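Local coordinates for protein peroxiredoxin (Mycobacterium tuberculosis, PDB 5EPF) that reduces hydrogen peroxide and organic hydroperoxides to water and alcohols as a thiol-specific peroxidase, protecting the cell against oxidative stress, at residues Q84-F87 and A88-R92; G103-A106 and A107-V111; K151-A154 and T155-I159. All coordinates share one frame; numbering follows the deposited sequence. Where two conformers were deposited one is given.

Contact 1 of 3, residues Q84-F87 and A88-R92; sequences QAKF and AEVRR. With SO4 (sulfate ion), chain B.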
loop_
_atom_site.group_PDB
_atom_site.type_symbol
_atom_site.label_atom_id
_atom_site.label_comp_id
_atom_site.label_asym_id
_atom_site.label_seq_id
_atom_site.Cartn_x
_atom_site.Cartn_y
_atom_site.Cartn_z
ATOM N N GLN A 84 11.382 -4.092 6.410
ATOM C CA GLN A 84 10.994 -3.283 5.257
ATOM C C GLN A 84 12.221 -2.674 4.595
ATOM O O GLN A 84 12.313 -2.638 3.363
ATOM C CB GLN A 84 10.023 -2.168 5.670
ATOM C CG GLN A 84 8.741 -2.582 6.409
ATOM C CD GLN A 84 7.730 -3.313 5.543
ATOM O OE1 GLN A 84 8.063 -4.249 4.815
ATOM N NE2 GLN A 84 6.475 -2.897 5.635
ATOM N N ALA A 85 13.184 -2.203 5.401
ATOM C CA ALA A 85 14.399 -1.612 4.850
ATOM C C ALA A 85 15.155 -2.610 3.982
ATOM O O ALA A 85 15.600 -2.279 2.880
ATOM C CB ALA A 85 15.298 -1.088 5.972
ATOM N N LYS A 86 15.317 -3.846 4.468
ATOM C CA LYS A 86 16.035 -4.849 3.677
ATOM C C LYS A 86 15.276 -5.216 2.406
ATOM O O LYS A 86 15.883 -5.378 1.341
ATOM C CB LYS A 86 16.350 -6.092 4.509
ATOM C CG LYS A 86 17.308 -7.071 3.794
ATOM C CD LYS A 86 18.617 -6.417 3.292
ATOM C CE LYS A 86 19.467 -5.899 4.416
ATOM N NZ LYS A 86 20.791 -5.444 3.910
ATOM N N PHE A 87 13.956 -5.365 2.499
ATOM C CA PHE A 87 13.137 -5.688 1.332
ATOM C C PHE A 87 13.315 -4.620 0.258
ATOM O O PHE A 87 13.571 -4.928 -0.916
ATOM C CB PHE A 87 11.685 -5.738 1.819
ATOM C CG PHE A 87 10.656 -6.247 0.829
ATOM C CD1 PHE A 87 10.962 -7.102 -0.230
ATOM C CD2 PHE A 87 9.321 -5.893 1.035
ATOM C CE1 PHE A 87 9.951 -7.578 -1.073
ATOM C CE2 PHE A 87 8.317 -6.352 0.195
ATOM C CZ PHE A 87 8.633 -7.207 -0.856
ATOM N N ALA A 88 13.209 -3.345 0.651
ATOM C CA ALA A 88 13.325 -2.248 -0.320
ATOM C C ALA A 88 14.743 -2.137 -0.883
ATOM O O ALA A 88 14.928 -1.765 -2.050
ATOM C CB ALA A 88 12.899 -0.922 0.318
ATOM N N GLU A 89 15.758 -2.415 -0.063
ATOM C CA GLU A 89 17.142 -2.348 -0.536
ATOM C C GLU A 89 17.437 -3.468 -1.527
ATOM O O GLU A 89 18.003 -3.231 -2.599
ATOM C CB GLU A 89 18.098 -2.440 0.656
ATOM C CG GLU A 89 19.565 -2.262 0.305
ATOM C CD GLU A 89 20.468 -2.598 1.469
ATOM O OE1 GLU A 89 19.987 -3.171 2.473
ATOM O OE2 GLU A 89 21.676 -2.314 1.370
ATOM N N VAL A 90 17.054 -4.698 -1.189
ATOM C CA VAL A 90 17.341 -5.840 -2.057
ATOM C C VAL A 90 16.600 -5.727 -3.385
ATOM O O VAL A 90 17.120 -6.129 -4.437
ATOM C CB VAL A 90 17.008 -7.144 -1.313
ATOM C CG1 VAL A 90 17.047 -8.346 -2.246
ATOM C CG2 VAL A 90 17.953 -7.321 -0.152
ATOM N N ARG A 91 15.369 -5.196 -3.366
ATOM C CA ARG A 91 14.550 -5.121 -4.570
ATOM C C ARG A 91 14.607 -3.746 -5.223
ATOM O O ARG A 91 13.938 -3.514 -6.235
ATOM C CB ARG A 91 13.103 -5.506 -4.255
ATOM C CG ARG A 91 12.964 -6.920 -3.716
ATOM C CD ARG A 91 13.466 -7.946 -4.716
ATOM N NE ARG A 91 13.465 -9.291 -4.139
ATOM C CZ ARG A 91 13.779 -10.381 -4.817
ATOM N NH1 ARG A 91 14.088 -10.289 -6.099
ATOM N NH2 ARG A 91 13.774 -11.568 -4.216
ATOM N N ARG A 92 15.383 -2.820 -4.656
ATOM C CA ARG A 92 15.569 -1.489 -5.240
ATOM C C ARG A 92 14.230 -0.772 -5.456
ATOM O O ARG A 92 13.959 -0.199 -6.517
ATOM C CB ARG A 92 16.404 -1.569 -6.527
ATOM C CG ARG A 92 17.826 -2.152 -6.325
ATOM C CD ARG A 92 17.914 -3.672 -6.579
ATOM N NE ARG A 92 17.486 -4.026 -7.934
ATOM C CZ ARG A 92 16.889 -5.169 -8.272
ATOM N NH1 ARG A 92 16.653 -6.116 -7.360
ATOM N NH2 ARG A 92 16.528 -5.369 -9.530
HETATM S S SO4 B . 14.588 -8.581 -9.253
HETATM O O1 SO4 B . 14.353 -7.923 -7.977
HETATM O O2 SO4 B . 14.408 -10.043 -9.119
HETATM O O3 SO4 B . 13.660 -8.084 -10.274
HETATM O O4 SO4 B . 15.969 -8.339 -9.682
#

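Contact 2 of 3, residues G103-A106 and A107-V111; sequences GTVA and AQFGV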
loop_
_atom_site.group_PDB
_atom_site.type_symbol
_atom_site.label_atom_id
_atom_site.label_comp_id
_atom_site.label_asym_id
_atom_site.label_seq_id
_atom_site.Cartn_x
_atom_site.Cartn_y
_atom_site.Cartn_z
ATOM N N GLY A 103 -0.508 -3.012 13.773
ATOM C CA GLY A 103 -1.712 -3.259 13.001
ATOM C C GLY A 103 -2.778 -2.195 13.130
ATOM O O GLY A 103 -3.917 -2.435 12.729
ATOM N N THR A 104 -2.436 -1.016 13.664
ATOM C CA THR A 104 -3.427 0.033 13.893
ATOM C C THR A 104 -4.026 0.532 12.582
ATOM O O THR A 104 -5.246 0.706 12.468
ATOM C CB THR A 104 -2.762 1.185 14.656
ATOM O OG1 THR A 104 -2.255 0.681 15.901
ATOM C CG2 THR A 104 -3.751 2.323 14.923
ATOM N N VAL A 105 -3.191 0.751 11.567
ATOM C CA VAL A 105 -3.717 1.234 10.300
ATOM C C VAL A 105 -4.441 0.111 9.571
ATOM O O VAL A 105 -5.505 0.322 8.976
ATOM C CB VAL A 105 -2.605 1.911 9.473
ATOM C CG1 VAL A 105 -3.134 2.365 8.121
ATOM C CG2 VAL A 105 -2.034 3.114 10.238
ATOM N N ALA A 106 -3.916 -1.113 9.654
ATOM C CA ALA A 106 -4.642 -2.258 9.106
ATOM C C ALA A 106 -6.051 -2.343 9.692
ATOM O O ALA A 106 -7.022 -2.599 8.968
ATOM C CB ALA A 106 -3.860 -3.543 9.382
ATOM N N ALA A 107 -6.179 -2.144 11.009
ATOM C CA ALA A 107 -7.494 -2.160 11.640
ATOM C C ALA A 107 -8.386 -1.057 11.083
ATOM O O ALA A 107 -9.581 -1.276 10.838
ATOM C CB ALA A 107 -7.353 -2.032 13.160
ATOM N N GLN A 108 -7.822 0.135 10.863
ATOM C CA GLN A 108 -8.600 1.221 10.280
ATOM C C GLN A 108 -9.170 0.823 8.921
ATOM O O GLN A 108 -10.302 1.180 8.588
ATOM C CB GLN A 108 -7.728 2.469 10.147
ATOM C CG GLN A 108 -8.373 3.570 9.340
ATOM C CD GLN A 108 -7.402 4.655 8.898
ATOM O OE1 GLN A 108 -7.783 5.567 8.175
ATOM N NE2 GLN A 108 -6.146 4.550 9.314
ATOM N N PHE A 109 -8.402 0.078 8.121
ATOM C CA PHE A 109 -8.828 -0.351 6.795
ATOM C C PHE A 109 -9.590 -1.674 6.804
ATOM O O PHE A 109 -10.093 -2.097 5.750
ATOM C CB PHE A 109 -7.615 -0.435 5.863
ATOM C CG PHE A 109 -7.156 0.898 5.326
ATOM C CD1 PHE A 109 -7.548 1.311 4.051
ATOM C CD2 PHE A 109 -6.353 1.747 6.086
ATOM C CE1 PHE A 109 -7.133 2.534 3.525
ATOM C CE2 PHE A 109 -5.931 2.975 5.577
ATOM C CZ PHE A 109 -6.325 3.369 4.296
ATOM N N GLY A 110 -9.716 -2.321 7.958
ATOM C CA GLY A 110 -10.437 -3.576 8.037
ATOM C C GLY A 110 -9.683 -4.778 7.522
ATOM O O GLY A 110 -10.318 -5.767 7.136
ATOM N N VAL A 111 -8.348 -4.737 7.525
ATOM C CA VAL A 111 -7.519 -5.811 6.995
ATOM C C VAL A 111 -6.609 -6.429 8.052
ATOM O O VAL A 111 -5.761 -7.260 7.722
ATOM C CB VAL A 111 -6.729 -5.384 5.737
ATOM C CG1 VAL A 111 -7.679 -4.943 4.638
ATOM C CG2 VAL A 111 -5.728 -4.277 6.045
#

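Contact 3 of 3, residues K151-A154 and T155-I159; sequences KALA and TLRAI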
loop_
_atom_site.group_PDB
_atom_site.type_symbol
_atom_site.label_atom_id
_atom_site.label_comp_id
_atom_site.label_asym_id
_atom_site.label_seq_id
_atom_site.Cartn_x
_atom_site.Cartn_y
_atom_site.Cartn_z
ATOM N N LYS A 151 -4.871 -3.215 -11.875
ATOM C CA LYS A 151 -6.199 -2.634 -11.694
ATOM C C LYS A 151 -6.107 -1.218 -11.158
ATOM O O LYS A 151 -6.874 -0.347 -11.573
ATOM C CB LYS A 151 -7.066 -3.501 -10.777
ATOM C CG LYS A 151 -7.493 -4.788 -11.413
ATOM C CD LYS A 151 -8.049 -5.775 -10.408
ATOM C CE LYS A 151 -9.311 -5.289 -9.696
ATOM N NZ LYS A 151 -10.464 -5.177 -10.616
ATOM N N ALA A 152 -5.160 -0.963 -10.253
ATOM C CA ALA A 152 -4.980 0.388 -9.743
ATOM C C ALA A 152 -4.616 1.345 -10.866
ATOM O O ALA A 152 -5.198 2.433 -10.988
ATOM C CB ALA A 152 -3.907 0.399 -8.664
ATOM N N LEU A 153 -3.676 0.941 -11.722
ATOM C CA LEU A 153 -3.277 1.785 -12.840
ATOM C C LEU A 153 -4.440 2.006 -13.800
ATOM O O LEU A 153 -4.653 3.132 -14.274
ATOM C CB LEU A 153 -2.058 1.175 -13.540
ATOM C CG LEU A 153 -1.467 1.931 -14.721
ATOM C CD1 LEU A 153 -0.996 3.317 -14.287
ATOM C CD2 LEU A 153 -0.336 1.138 -15.381
ATOM N N ALA A 154 -5.228 0.956 -14.082
ATOM C CA ALA A 154 -6.357 1.133 -14.999
ATOM C C ALA A 154 -7.406 2.083 -14.417
ATOM O O ALA A 154 -7.969 2.916 -15.137
ATOM C CB ALA A 154 -6.962 -0.219 -15.378
ATOM N N THR A 155 -7.663 1.996 -13.109
ATOM C CA THR A 155 -8.584 2.937 -12.481
ATOM C C THR A 155 -8.082 4.367 -12.599
ATOM O O THR A 155 -8.852 5.288 -12.930
ATOM C CB THR A 155 -8.774 2.555 -11.024
ATOM O OG1 THR A 155 -9.516 1.330 -10.979
ATOM C CG2 THR A 155 -9.514 3.670 -10.280
ATOM N N LEU A 156 -6.790 4.582 -12.348
ATOM C CA LEU A 156 -6.248 5.933 -12.431
ATOM C C LEU A 156 -6.281 6.460 -13.867
ATOM O O LEU A 156 -6.588 7.639 -14.101
ATOM C CB LEU A 156 -4.826 5.936 -11.863
ATOM C CG LEU A 156 -4.802 5.660 -10.360
ATOM C CD1 LEU A 156 -3.423 5.201 -9.880
ATOM C CD2 LEU A 156 -5.270 6.913 -9.589
ATOM N N ARG A 157 -5.982 5.602 -14.845
ATOM C CA ARG A 157 -6.105 6.019 -16.237
ATOM C C ARG A 157 -7.546 6.370 -16.584
ATOM O O ARG A 157 -7.789 7.318 -17.332
ATOM C CB ARG A 157 -5.551 4.930 -17.161
ATOM C CG ARG A 157 -4.035 4.851 -17.091
ATOM C CD ARG A 157 -3.439 3.692 -17.877
ATOM N NE ARG A 157 -1.982 3.791 -17.966
ATOM C CZ ARG A 157 -1.177 2.843 -18.438
ATOM N NH1 ARG A 157 -1.679 1.684 -18.843
ATOM N NH2 ARG A 157 0.135 3.063 -18.507
ATOM N N ALA A 158 -8.511 5.631 -16.028
ATOM C CA ALA A 158 -9.915 5.883 -16.336
ATOM C C ALA A 158 -10.364 7.253 -15.857
ATOM O O ALA A 158 -11.287 7.835 -16.435
ATOM C CB ALA A 158 -10.788 4.793 -15.719
ATOM N N ILE A 159 -9.753 7.786 -14.801
ATOM C CA ILE A 159 -10.166 9.086 -14.286
ATOM C C ILE A 159 -9.303 10.235 -14.799
ATOM O O ILE A 159 -9.476 11.371 -14.345
ATOM C CB ILE A 159 -10.313 9.117 -12.761
ATOM C CG1 ILE A 159 -8.951 8.987 -12.078
ATOM C CG2 ILE A 159 -11.289 8.032 -12.305
ATOM C CD1 ILE A 159 -9.026 9.206 -10.555
#

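Contact 1 of 3, residues Q84-F87 and A88-R92
Gln84 O accepts the backbone N-H of Ala88 at 2.9 Å, one of four successive i to i+4 bonds in the last turns of helix 81-91, the helical arm of a beta-alpha-beta unit between strands 72-77 and 97-99. The Gln84 side chain turns into the protein instead, where OE1 is bonded to Tyr44 and NE2 to the carbonyl of Leu98. Ala85 O receives Glu89 N. On the outer face, Lys86 curls outward, and two bends in its chain (chi2 53°, chi3 64°) bring NZ within 2.8 Å of Glu89 OE1 in an i to i+3 salt bridge. The ammonium meets the syn side of the carboxylate, but 34° out of its plane. The same bends lay Lys86 CD against Val90 CG2 at 3.6 Å, so the aliphatic part of the lysine is packed while its charge is paired.

Phe87 points inward, its side chain touching Ala47, Met48, Thr53 of helix 50-61 and Leu97, and its ring meeting Phe93 edge to face. It approaches the side chain of Cys52, probably the peroxidatic cysteine, to about 5 Å. Arg91 CG lies 4.0 Å from Phe87 CD1, and its guanidinium plane stands nearly perpendicular to the ring.

The helix closes with a Schellman motif at Arg92, which has positive phi. Arg91, Arg92 and Arg60 together hold a sulfate, probably from the crystallisation liquor; Arg91 NH1 reaches its O1 at 3.0 Å. Arg92 NH1 also binds Val90 O, at 3.0 Å, on an in-plane lone pair of the carbonyl.

Contact 2 of 3, residues G103-A106 and A107-V111
Ala106 O is the acceptor on which the end of helix 104-109 closes: Val111 N donates to it at 2.9 Å, from above the carbonyl plane, and Gly110 N is bonded to Ala107 O. Together with the positive phi of Gly110, this forms a Schellman motif. A weak bond from Phe109 N, bent to 120° at the hydrogen, adds to the load on Ala106 O.

Upstream the short helix is regular. Gly103, at the N-cap position, offers its carbonyl to Ala107 N, Thr104 O takes Gln108 N, and Val105 O takes Phe109 N at 3.0 Å. Two amides of the first turn, Val105 N and Ala106 N, are taken by Asp100 OD1 and OD2 respectively.

Val105 and Phe109 lie side by side and point the same way; Phe109 reaches Leu41 and Ile129 of strands 39-43 and 125-129, and its ring meets Phe43 and Phe127. Val105 CG1, anti to its own N (chi1 178°), touches Phe109 CE2 at 3.8 Å. On the Schellman turn Ala106 CB meets Val111 CG2 at 3.9 Å. Val105 O, already bonded to Phe109 N, lies in the plane of the Phe109 ring at its edge, 3.3 Å from CD2.

Contact 3 of 3, residues K151-A154 and T155-I159
Leu153 and Arg157, one helical turn apart, make the main side-chain contact in the last turns of helix 145-158. Leu153 has CG anti to the backbone N (chi1 -179°), which sends its branch outward from the helix, while Arg157 runs back to meet it. Arg157 has CG anti to the carbonyl carbon instead, and its chain is extended through CD to NE. The two chains meet at an angle, and Leu153 CD2 sits over the centre of one face of the guanidinium, 3.6 Å from Arg157 CZ. Leu153 CD1 lies nearer the inner end of the group, 3.8 Å from Arg157 NE. This is a van der Waals contact of a methyl with a flat cationic group, in which the methyl meets the face and not the N-H edge. Glu65 of helix 63-68 touches both side chains, so the pair packs on that helix.

Thr155 places its hydroxyl OG1 3.2 Å from Lys151 O. That carbonyl is bonded to Thr155 N, whereas the hydroxyl is hydrogen-bonded to Asp137 on edge strand 135-139. Leu156 leans back along the helix until CG lies 3.3 Å from Ala152 O, the acceptor of Leu156 N. Its branch and Ala152 both face Val40 and Val128 of the central sheet, and Leu156 also reaches Phe66.

Backbone bonds from Thr155 to Lys151 and from Ala158 to Ala154 frame this run of regular i to i+4 pairing. The pattern is that of an amphipathic alpha-helix, here the C-terminal helix packed against the central sheet of a thioredoxin-like fold.

Overall arrangement
The three contacts come from three separate helices, in series along the chain and not touching one another. Contact 1 is about 23 Å from contact 2 and about 27 Å from contact 3, centre to centre; the centres of contacts 2 and 3 are about 24 Å apart. Their nearest atoms remain about 11 Å apart between contacts 1 and 2, and about 13 Å between contacts 2 and 3. The central sheet relates the last two, as strands 39-43 and 125-129 receive side chains from both. Contact 1 is the one beside Cys52, and it also carries the sulfate; contacts 2 and 3 lie away from that site. Contacts 1 and 2 share a Schellman ending.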